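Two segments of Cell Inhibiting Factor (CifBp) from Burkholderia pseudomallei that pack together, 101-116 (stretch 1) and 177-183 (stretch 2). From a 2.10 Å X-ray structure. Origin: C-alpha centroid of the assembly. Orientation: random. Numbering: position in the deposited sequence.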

# COMPACT_ATOMS: atom_id res chain seq x y z
N THR A 101 -9.85 8.16 2.63
CA THR A 101 -8.92 7.60 1.66
C THR A 101 -7.53 7.72 2.30
O THR A 101 -7.13 8.78 2.73
CB THR A 101 -9.10 8.21 0.23
OG1 THR A 101 -8.55 7.31 -0.76
CG2 THR A 101 -8.53 9.61 0.13
N PRO A 102 -6.82 6.60 2.42
CA PRO A 102 -5.66 6.48 3.30
C PRO A 102 -4.34 7.08 2.73
O PRO A 102 -4.10 6.96 1.54
CB PRO A 102 -5.52 4.95 3.41
CG PRO A 102 -5.98 4.48 2.09
CD PRO A 102 -7.19 5.30 1.83
N VAL A 103 -3.53 7.70 3.60
CA VAL A 103 -2.11 8.03 3.31
C VAL A 103 -1.30 6.75 3.07
O VAL A 103 -1.79 5.64 3.33
CB VAL A 103 -1.47 8.85 4.50
CG1 VAL A 103 -2.41 9.92 4.92
CG2 VAL A 103 -1.16 7.94 5.72
N CYS A 104 -0.09 6.91 2.55
CA CYS A 104 0.69 5.78 2.03
C CYS A 104 0.96 4.67 3.05
O CYS A 104 0.81 3.48 2.72
CB CYS A 104 2.01 6.28 1.45
SG CYS A 104 3.11 6.94 2.72
N GLY A 105 1.37 5.03 4.26
CA GLY A 105 1.70 4.01 5.30
C GLY A 105 0.47 3.20 5.68
O GLY A 105 0.53 1.97 5.81
N LEU A 106 -0.66 3.88 5.79
CA LEU A 106 -1.91 3.27 6.19
C LEU A 106 -2.48 2.36 5.10
O LEU A 106 -3.05 1.30 5.43
CB LEU A 106 -2.93 4.36 6.56
CG LEU A 106 -4.24 3.86 7.22
CD1 LEU A 106 -3.94 3.27 8.61
CD2 LEU A 106 -5.28 4.97 7.33
N SER A 107 -2.36 2.77 3.82
CA SER A 107 -2.81 1.90 2.71
C SER A 107 -1.92 0.67 2.56
O SER A 107 -2.43 -0.46 2.48
CB SER A 107 -2.93 2.65 1.37
OG SER A 107 -1.64 3.16 0.94
N ALA A 108 -0.59 0.86 2.60
CA ALA A 108 0.33 -0.24 2.45
C ALA A 108 0.23 -1.22 3.65
O ALA A 108 0.23 -2.44 3.45
CB ALA A 108 1.81 0.28 2.28
N ASN A 109 0.19 -0.69 4.86
CA ASN A 109 0.11 -1.55 6.04
C ASN A 109 -1.16 -2.44 6.03
O ASN A 109 -1.09 -3.62 6.25
CB ASN A 109 0.19 -0.71 7.33
CG ASN A 109 1.59 -0.22 7.64
OD1 ASN A 109 2.58 -0.73 7.12
ND2 ASN A 109 1.67 0.81 8.43
N ASN A 110 -2.30 -1.85 5.75
CA ASN A 110 -3.57 -2.58 5.72
C ASN A 110 -3.78 -3.53 4.54
O ASN A 110 -4.25 -4.66 4.75
CB ASN A 110 -4.72 -1.58 5.85
CG ASN A 110 -4.85 -1.11 7.30
OD1 ASN A 110 -5.00 -1.95 8.19
ND2 ASN A 110 -4.69 0.21 7.56
N ILE A 111 -3.41 -3.11 3.33
CA ILE A 111 -3.47 -4.06 2.18
C ILE A 111 -2.47 -5.22 2.35
O ILE A 111 -2.76 -6.37 1.96
CB ILE A 111 -3.28 -3.33 0.82
CG1 ILE A 111 -4.53 -2.45 0.53
CG2 ILE A 111 -3.01 -4.37 -0.29
CD1 ILE A 111 -4.29 -1.30 -0.49
N PHE A 112 -1.32 -4.92 2.93
CA PHE A 112 -0.37 -5.98 3.32
C PHE A 112 -1.02 -7.03 4.26
O PHE A 112 -0.87 -8.24 4.02
CB PHE A 112 0.86 -5.38 4.02
CG PHE A 112 1.94 -6.41 4.38
CD1 PHE A 112 3.00 -6.68 3.48
CD2 PHE A 112 1.88 -7.10 5.63
CE1 PHE A 112 3.99 -7.63 3.78
CE2 PHE A 112 2.88 -8.04 5.97
CZ PHE A 112 3.94 -8.31 5.04
N LYS A 113 -1.66 -6.57 5.36
CA LYS A 113 -2.38 -7.47 6.26
C LYS A 113 -3.48 -8.20 5.49
O LYS A 113 -3.56 -9.45 5.59
CB LYS A 113 -2.98 -6.70 7.46
CG LYS A 113 -1.89 -6.23 8.50
CD LYS A 113 -2.52 -5.27 9.56
CE LYS A 113 -3.67 -5.94 10.38
NZ LYS A 113 -3.05 -6.84 11.38
N LEU A 114 -4.28 -7.46 4.70
CA LEU A 114 -5.33 -8.12 3.88
C LEU A 114 -4.80 -9.27 3.02
O LEU A 114 -5.44 -10.32 2.93
CB LEU A 114 -6.07 -7.13 2.97
CG LEU A 114 -7.42 -7.57 2.38
CD1 LEU A 114 -8.46 -7.71 3.46
CD2 LEU A 114 -7.93 -6.59 1.39
N MET A 115 -3.65 -9.09 2.41
CA MET A 115 -3.11 -10.11 1.51
C MET A 115 -2.54 -11.35 2.25
O MET A 115 -2.71 -12.47 1.77
CB MET A 115 -2.03 -9.47 0.62
CG MET A 115 -2.61 -8.43 -0.32
SD MET A 115 -1.36 -7.62 -1.31
CE MET A 115 -0.67 -9.03 -2.18
N THR A 116 -1.86 -11.11 3.39
CA THR A 116 -1.01 -12.11 4.03
C THR A 116 -1.66 -12.85 5.19
O THR A 116 -1.20 -13.91 5.54
CB THR A 116 0.28 -11.46 4.59
OG1 THR A 116 -0.06 -10.39 5.48
CG2 THR A 116 1.18 -10.90 3.46
N ILE A 177 2.36 -2.69 -8.61
CA ILE A 177 2.43 -1.71 -7.53
C ILE A 177 1.06 -1.51 -6.89
O ILE A 177 0.06 -1.37 -7.59
CB ILE A 177 2.98 -0.30 -8.03
CG1 ILE A 177 4.35 -0.49 -8.73
CG2 ILE A 177 3.01 0.80 -6.81
CD1 ILE A 177 5.44 -0.92 -7.74
N ILE A 178 1.04 -1.45 -5.57
CA ILE A 178 -0.13 -0.96 -4.84
C ILE A 178 0.34 0.19 -3.93
O ILE A 178 1.30 0.04 -3.19
CB ILE A 178 -0.76 -2.10 -4.01
CG1 ILE A 178 -1.03 -3.32 -4.91
CG2 ILE A 178 -2.08 -1.63 -3.30
CD1 ILE A 178 -1.68 -4.52 -4.18
N GLN A 179 -0.30 1.36 -4.01
CA GLN A 179 0.11 2.51 -3.18
C GLN A 179 -1.03 3.50 -3.09
O GLN A 179 -2.00 3.44 -3.89
CB GLN A 179 1.30 3.22 -3.85
CG GLN A 179 0.84 3.98 -5.14
CD GLN A 179 1.98 4.82 -5.78
OE1 GLN A 179 2.89 5.31 -5.07
NE2 GLN A 179 1.92 4.99 -7.11
N SER A 180 -0.92 4.43 -2.14
CA SER A 180 -1.65 5.69 -2.23
C SER A 180 -0.58 6.73 -1.92
O SER A 180 0.45 6.35 -1.40
CB SER A 180 -2.74 5.76 -1.17
OG SER A 180 -2.14 5.68 0.13
N ASP A 181 -0.84 8.02 -2.18
CA ASP A 181 0.12 9.12 -1.87
C ASP A 181 -0.69 10.43 -1.73
O ASP A 181 -1.46 10.78 -2.60
CB ASP A 181 1.12 9.24 -3.05
CG ASP A 181 2.43 10.00 -2.73
OD1 ASP A 181 2.46 11.01 -1.98
OD2 ASP A 181 3.47 9.57 -3.31
N LEU A 182 -0.55 11.11 -0.60
CA LEU A 182 -1.21 12.40 -0.40
C LEU A 182 -0.49 13.52 -1.10
O LEU A 182 -0.95 14.67 -1.10
CB LEU A 182 -1.21 12.74 1.10
CG LEU A 182 -2.63 12.76 1.60
CD1 LEU A 182 -3.21 11.33 1.53
CD2 LEU A 182 -2.63 13.38 3.01
N GLY A 183 0.67 13.21 -1.65
CA GLY A 183 1.48 14.17 -2.38
C GLY A 183 2.39 14.90 -1.43
O GLY A 183 2.38 14.63 -0.22
O HOH W 1 0.81 9.94 1.82
O HOH W 2 1.00 3.22 -0.27

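One side of a helix (104-116) and the short loop that leads into it pack against a segment whose Ile177 and Ile178 continue a strand that begins earlier in the chain. The contact is small, burying 396 Å² over both sides, and the backbones come nearest at Cys104 and Ser180, whose CA atoms lie 4.9 Å apart. Ser180 is the central bump. Its CA-to-CB bond points toward the helix, and its hydroxyl enters a hollow formed by the carbonyls of Pro102 and Val103 and the side chain of Ser107. There Ser180 OG donates a hydrogen bond to Pro102 O at 2.7 Å; Val103 O lies 3.2 Å from the same Ser180 OG and accepts the helical bond from Ser107 N at 3.0 Å. The packing is close here: Cys104 CB sits 3.2 Å from Ser180 O, a methylene against a carbonyl. On the helix side Ser107 also points toward its partner, and Ser107 OG meets Ser180 OG at 2.7 Å, so that two short side chains meet tip to tip.

Two waters link the segments. Water 1 bridges the backbones, accepting from Cys104 N at 3.2 Å and from Leu182 N at 3.0 Å, and so gives a partner to an amide in the first turn of the helix, where no preceding turn supplies a carbonyl. Water 2 lies beside the serine pair, accepting from Ser180 N at 2.9 Å and hydrogen-bonded to Ser107 OG at 2.9 Å.

Around this polar centre the fit is apolar. Farther along the helix, Ile111 and Met115, one turn apart and both directed toward the other segment, receive the side chain of Ile178, which points back at them. Ile178 CG2 lies 3.6 Å from Ile111 CD1; Ile178 CD1 lies 4.1 Å from Ile111 CG2 and 4.2 Å from Met115 SD, looser touches. Beyond Ser180, Leu182 starts out sideways, but the end of its side chain comes nearer and places Leu182 CD1 3.8 Å from Val103 CG1. This methyl contact forms at an exposed margin, although the CA-to-CB bond of Val103 points away. Between these apolar contacts Gln179 and Asp181 turn their CA-to-CB bonds away, while Ile178 and Ser180 point toward the helix, an alternation that presents every second side chain to it.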